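Pentafunctional AROM polypeptide (Schizosaccharomyces pombe, PDB 5SWV) probably catalyses five consecutive steps of the shikimate pathway, the portion in this structure comprising the dehydroquinate dehydratase and shikimate dehydrogenase units. Local coordinates at residues A503-R506 against Q507-S511; T519-F522 against D523-Q527. All coordinates share one frame; numbering follows the deposited sequence.

How the contacts relate
Two successive helices near the C-terminus illustrate how one local pattern, the i to i+4 pair, adapts to its place. Contact 1 lies wholly inside helix 500-516, is partly buried and rests on a run of four backbone hydrogen bonds with a single pair of touching side chains, V505 and L509. Contact 2, nearer the surface, is the start of helix 522-530, where one backbone bond is joined by a CH-pi contact and a close aromatic pair. The two helices meet directly through this valine and leucine: V505 CG1 lies 3.7 Å from F522 CE1, and L509 packs on A520 and F522.

Contact 1: A503-R506 against Q507-S511; sequences ALVR and QGLAS
V505 and L509, one helical turn apart, lie side by side and point the same way, touching where CG1 of V505 comes within 3.8 Å of CD1 of L509. The valine torsion (chi1 166°) sets CG1 anti to the backbone N and beside the carbonyl carbon, turning this branch, and not CG2, toward L509. The start of the L509 side chain also lies beside V505 O, the same oxygen that accepts the L509 N-H over 3.0 Å between N and O.

Further main-chain bonds continue the ladder on both sides of this pair. Q507 N donates to A503 O at 3.0 Å and A510 N to R506 O at 3.0 Å; the bond from G508 N to L504 O is weak at 3.3 Å. The Q507 side chain runs back along the preceding turn, extended beyond CG, with CG lying 3.5 Å from A503 O.

Around this framework, R506 reaches out on an extended chain to form a salt bridge with E502, a turn earlier, and a cation-pi contact with F522; the carboxylate probably helps to steady the guanidinium beside the ring. Toward the C-terminal end, T352 OG1 hydrogen-bonds both Q507 O and S511 OG, while A510 touches T352 as well. Such a sequence of i to i+4 amide bonds, with side chains one turn apart forming a ridge, is characteristic of an alpha-helix, here helix 500-516 of the shikimate dehydrogenase C-terminal region.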
ATOM      1  N   ALA A 503      16.010   0.980   4.007  1.00 38.76           N
ATOM      2  CA  ALA A 503      15.061   1.535   4.967  1.00 38.70           C
ATOM      3  C   ALA A 503      14.801   3.009   4.754  1.00 38.38           C
ATOM      4  O   ALA A 503      13.657   3.433   4.800  1.00 37.39           O
ATOM      5  CB  ALA A 503      15.530   1.306   6.389  1.00 39.30           C
ATOM      6  N   LEU A 504      15.861   3.780   4.528  1.00 40.01           N
ATOM      7  CA  LEU A 504      15.738   5.218   4.218  1.00 42.28           C
ATOM      8  C   LEU A 504      14.834   5.454   3.006  1.00 40.69           C
ATOM      9  O   LEU A 504      14.000   6.363   3.012  1.00 40.81           O
ATOM     10  CB  LEU A 504      17.107   5.861   3.937  1.00 45.17           C
ATOM     11  CG  LEU A 504      17.175   7.413   3.991  1.00 49.04           C
ATOM     12  CD1 LEU A 504      18.572   7.795   4.477  1.00 51.01           C
ATOM     13  CD2 LEU A 504      16.824   8.211   2.703  1.00 49.94           C
ATOM     14  N   VAL A 505      15.005   4.635   1.976  1.00 38.72           N
ATOM     15  CA  VAL A 505      14.191   4.759   0.784  1.00 38.16           C
ATOM     16  C   VAL A 505      12.730   4.474   1.072  1.00 37.37           C
ATOM     17  O   VAL A 505      11.864   5.202   0.589  1.00 37.19           O
ATOM     18  CB  VAL A 505      14.710   3.860  -0.348  1.00 38.44           C
ATOM     19  CG1 VAL A 505      13.679   3.707  -1.467  1.00 38.66           C
ATOM     20  CG2 VAL A 505      16.000   4.445  -0.897  1.00 38.70           C
ATOM     21  N   ARG A 506      12.459   3.440   1.859  1.00 37.00           N
ATOM     22  CA  ARG A 506      11.083   3.099   2.209  1.00 36.85           C
ATOM     23  C   ARG A 506      10.403   4.105   3.160  1.00 36.63           C
ATOM     24  O   ARG A 506       9.179   4.204   3.137  1.00 35.90           O
ATOM     25  CB  ARG A 506      11.005   1.667   2.739  1.00 37.41           C
ATOM     26  CG  ARG A 506      11.438   0.614   1.718  1.00 38.47           C
ATOM     27  CD  ARG A 506      11.033  -0.802   2.122  1.00 38.86           C
ATOM     28  NE  ARG A 506      11.630  -1.879   1.308  1.00 39.34           N
ATOM     29  CZ  ARG A 506      11.149  -2.355   0.149  1.00 39.05           C
ATOM     30  NH1 ARG A 506      10.057  -1.863  -0.424  1.00 38.66           N
ATOM     31  NH2 ARG A 506      11.782  -3.347  -0.452  1.00 39.45           N
ATOM     32  N   GLN A 507      11.177   4.844   3.971  1.00 37.53           N
ATOM     33  CA  GLN A 507      10.634   5.971   4.780  1.00 38.32           C
ATOM     34  C   GLN A 507      10.070   7.050   3.906  1.00 37.34           C
ATOM     35  O   GLN A 507       8.958   7.528   4.142  1.00 36.80           O
ATOM     36  CB  GLN A 507      11.695   6.655   5.638  1.00 39.89           C
ATOM     37  CG  GLN A 507      12.148   5.839   6.820  1.00 41.99           C
ATOM     38  CD  GLN A 507      13.396   6.409   7.466  1.00 43.45           C
ATOM     39  OE1 GLN A 507      13.782   7.558   7.180  1.00 44.09           O
ATOM     40  NE2 GLN A 507      14.041   5.607   8.344  1.00 43.16           N
ATOM     41  N   GLY A 508      10.884   7.453   2.930  1.00 36.76           N
ATOM     42  CA  GLY A 508      10.484   8.406   1.910  1.00 36.29           C
ATOM     43  C   GLY A 508       9.263   7.952   1.140  1.00 35.60           C
ATOM     44  O   GLY A 508       8.371   8.752   0.904  1.00 36.57           O
ATOM     45  N   LEU A 509       9.208   6.676   0.763  1.00 34.77           N
ATOM     46  CA  LEU A 509       8.071   6.155  -0.008  1.00 34.46           C
ATOM     47  C   LEU A 509       6.771   6.169   0.799  1.00 33.67           C
ATOM     48  O   LEU A 509       5.719   6.516   0.282  1.00 33.09           O
ATOM     49  CB  LEU A 509       8.367   4.755  -0.563  1.00 34.49           C
ATOM     50  CG  LEU A 509       9.460   4.709  -1.645  1.00 35.05           C
ATOM     51  CD1 LEU A 509       9.897   3.279  -1.938  1.00 35.22           C
ATOM     52  CD2 LEU A 509       9.001   5.375  -2.924  1.00 35.10           C
ATOM     53  N   ALA A 510       6.858   5.823   2.071  1.00 33.67           N
ATOM     54  CA  ALA A 510       5.732   5.970   2.989  1.00 33.67           C
ATOM     55  C   ALA A 510       5.240   7.423   3.092  1.00 33.35           C
ATOM     56  O   ALA A 510       4.037   7.678   3.111  1.00 32.84           O
ATOM     57  CB  ALA A 510       6.127   5.460   4.366  1.00 33.97           C
ATOM     58  N   SER A 511       6.172   8.368   3.157  1.00 33.16           N
ATOM     59  CA  SER A 511       5.809   9.778   3.202  1.00 33.04           C
ATOM     60  C   SER A 511       5.096  10.167   1.921  1.00 33.62           C
ATOM     61  O   SER A 511       4.057  10.836   1.956  1.00 33.92           O
ATOM     62  CB  SER A 511       7.039  10.648   3.411  1.00 32.98           C
ATOM     63  OG  SER A 511       7.647  10.371   4.659  1.00 32.47           O
TER

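Contact 2: T519-F522 against D523-Q527; sequences TAPF and DAVYQ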
ATOM      1  N   THR A 519       1.164   4.552  -3.815  1.00 35.23           N
ATOM      2  CA  THR A 519       2.477   3.954  -3.618  1.00 35.63           C
ATOM      3  C   THR A 519       3.318   4.204  -4.844  1.00 35.81           C
ATOM      4  O   THR A 519       2.797   4.563  -5.889  1.00 35.94           O
ATOM      5  CB  THR A 519       2.434   2.440  -3.406  1.00 35.80           C
ATOM      6  OG1 THR A 519       1.940   1.828  -4.595  1.00 36.63           O
ATOM      7  CG2 THR A 519       1.568   2.055  -2.193  1.00 35.37           C
ATOM      8  N   ALA A 520       4.622   4.008  -4.699  1.00 36.18           N
ATOM      9  CA  ALA A 520       5.577   4.102  -5.797  1.00 36.86           C
ATOM     10  C   ALA A 520       6.506   2.878  -5.749  1.00 37.79           C
ATOM     11  O   ALA A 520       6.748   2.357  -4.670  1.00 39.49           O
ATOM     12  CB  ALA A 520       6.370   5.386  -5.659  1.00 36.87           C
ATOM     13  N   PRO A 521       7.059   2.435  -6.896  1.00 38.79           N
ATOM     14  CA  PRO A 521       7.835   1.188  -6.906  1.00 39.40           C
ATOM     15  C   PRO A 521       9.214   1.340  -6.274  1.00 39.40           C
ATOM     16  O   PRO A 521       9.946   2.277  -6.617  1.00 39.12           O
ATOM     17  CB  PRO A 521       7.981   0.881  -8.398  1.00 39.79           C
ATOM     18  CG  PRO A 521       7.865   2.201  -9.092  1.00 39.49           C
ATOM     19  CD  PRO A 521       7.282   3.205  -8.132  1.00 39.39           C
ATOM     20  N   PHE A 522       9.563   0.427  -5.368  1.00 39.23           N
ATOM     21  CA  PHE A 522      10.810   0.543  -4.631  1.00 39.28           C
ATOM     22  C   PHE A 522      12.024   0.445  -5.544  1.00 39.81           C
ATOM     23  O   PHE A 522      12.894   1.289  -5.475  1.00 40.67           O
ATOM     24  CB  PHE A 522      10.883  -0.508  -3.536  1.00 39.63           C
ATOM     25  CG  PHE A 522      12.252  -0.661  -2.923  1.00 39.99           C
ATOM     26  CD1 PHE A 522      12.644   0.137  -1.863  1.00 39.74           C
ATOM     27  CD2 PHE A 522      13.144  -1.617  -3.409  1.00 40.20           C
ATOM     28  CE1 PHE A 522      13.901  -0.012  -1.299  1.00 39.94           C
ATOM     29  CE2 PHE A 522      14.402  -1.771  -2.852  1.00 40.31           C
ATOM     30  CZ  PHE A 522      14.780  -0.968  -1.793  1.00 40.29           C
ATOM     31  N   ASP A 523      12.067  -0.577  -6.395  1.00 40.59           N
ATOM     32  CA  ASP A 523      13.258  -0.894  -7.203  1.00 41.47           C
ATOM     33  C   ASP A 523      13.830   0.258  -8.026  1.00 41.11           C
ATOM     34  O   ASP A 523      15.010   0.577  -7.895  1.00 41.86           O
ATOM     35  CB  ASP A 523      12.972  -2.059  -8.155  1.00 42.84           C
ATOM     36  CG  ASP A 523      12.993  -3.415  -7.472  1.00 44.36           C
ATOM     37  OD1 ASP A 523      13.252  -3.523  -6.244  1.00 44.20           O
ATOM     38  OD2 ASP A 523      12.754  -4.395  -8.207  1.00 46.50           O
ATOM     39  N   ALA A 524      13.005   0.863  -8.880  1.00 40.31           N
ATOM     40  CA  ALA A 524      13.461   1.950  -9.761  1.00 40.04           C
ATOM     41  C   ALA A 524      13.774   3.228  -9.000  1.00 39.92           C
ATOM     42  O   ALA A 524      14.631   3.997  -9.419  1.00 41.00           O
ATOM     43  CB  ALA A 524      12.452   2.231 -10.862  1.00 39.54           C
ATOM     44  N   VAL A 525      13.090   3.457  -7.886  1.00 39.60           N
ATOM     45  CA  VAL A 525      13.363   4.628  -7.067  1.00 39.70           C
ATOM     46  C   VAL A 525      14.684   4.443  -6.325  1.00 40.46           C
ATOM     47  O   VAL A 525      15.446   5.392  -6.172  1.00 40.19           O
ATOM     48  CB  VAL A 525      12.232   4.903  -6.069  1.00 39.29           C
ATOM     49  CG1 VAL A 525      12.581   6.083  -5.184  1.00 39.24           C
ATOM     50  CG2 VAL A 525      10.934   5.209  -6.802  1.00 39.72           C
ATOM     51  N   TYR A 526      14.938   3.221  -5.869  1.00 41.37           N
ATOM     52  CA  TYR A 526      16.198   2.862  -5.226  1.00 42.42           C
ATOM     53  C   TYR A 526      17.377   2.967  -6.211  1.00 44.61           C
ATOM     54  O   TYR A 526      18.433   3.471  -5.846  1.00 44.52           O
ATOM     55  CB  TYR A 526      16.074   1.451  -4.600  1.00 41.82           C
ATOM     56  CG  TYR A 526      17.304   0.942  -3.893  1.00 40.96           C
ATOM     57  CD1 TYR A 526      18.331   0.306  -4.603  1.00 40.64           C
ATOM     58  CD2 TYR A 526      17.452   1.094  -2.521  1.00 40.77           C
ATOM     59  CE1 TYR A 526      19.472  -0.150  -3.973  1.00 40.37           C
ATOM     60  CE2 TYR A 526      18.594   0.631  -1.875  1.00 40.86           C
ATOM     61  CZ  TYR A 526      19.598   0.011  -2.609  1.00 40.68           C
ATOM     62  OH  TYR A 526      20.717  -0.448  -1.978  1.00 40.33           O
ATOM     63  N   GLN A 527      17.192   2.525  -7.455  1.00 48.62           N
ATOM     64  CA  GLN A 527      18.278   2.582  -8.466  1.00 52.77           C
ATOM     65  C   GLN A 527      18.816   3.982  -8.750  1.00 53.31           C
ATOM     66  O   GLN A 527      20.001   4.126  -9.044  1.00 53.27           O
ATOM     67  CB  GLN A 527      17.876   1.905  -9.801  1.00 55.21           C
ATOM     68  CG  GLN A 527      17.851   0.368  -9.780  1.00 58.46           C
ATOM     69  CD  GLN A 527      19.071  -0.267  -9.080  1.00 60.78           C
ATOM     70  OE1 GLN A 527      20.216   0.146  -9.309  1.00 62.94           O
ATOM     71  NE2 GLN A 527      18.827  -1.261  -8.216  1.00 60.31           N
TER
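F522 lays one face of its ring beneath the CB of Y526, which stands 4.1 Å from the F522 ring centroid and 17° off the normal in a CH-pi contact. Beyond that carbon the two aromatic side chains run side by side in the same direction. Their rings are oblique, with planes at 32°, and the closest atoms are F522 CZ and Y526 CD2 at 3.5 Å. CG is anti to the backbone N in both residues (chi1 167° in F522), a shared choice that sends the rings off the helix along similar paths.

The main chain links the same two residues: Y526 N donates to F522 O at 2.8 Å. At another part of the phenyl ring, D523 OD1 lies in its plane at the edge, 3.4 Å from F522 CD2, where the carboxylate oxygen meets the slightly positive rim of C-H groups. The side chains of F522 and D523 cross at about a right angle.

P521 occupies the N-cap position, just ahead of the first helical residue. V525 turns back over this entry, its CG2 meeting P521 CD at 4.4 Å in an apolar contact with the proline ring.

The entrance to helix 522-530 is set between two other helices: P521 and V525 pack on L276 of helix 266-277, whereas A520 touches F512 and F522 touches E502, both of helix 500-516. Y526 reaches N499, in the short connection between strand 496-498 and helix 500-516.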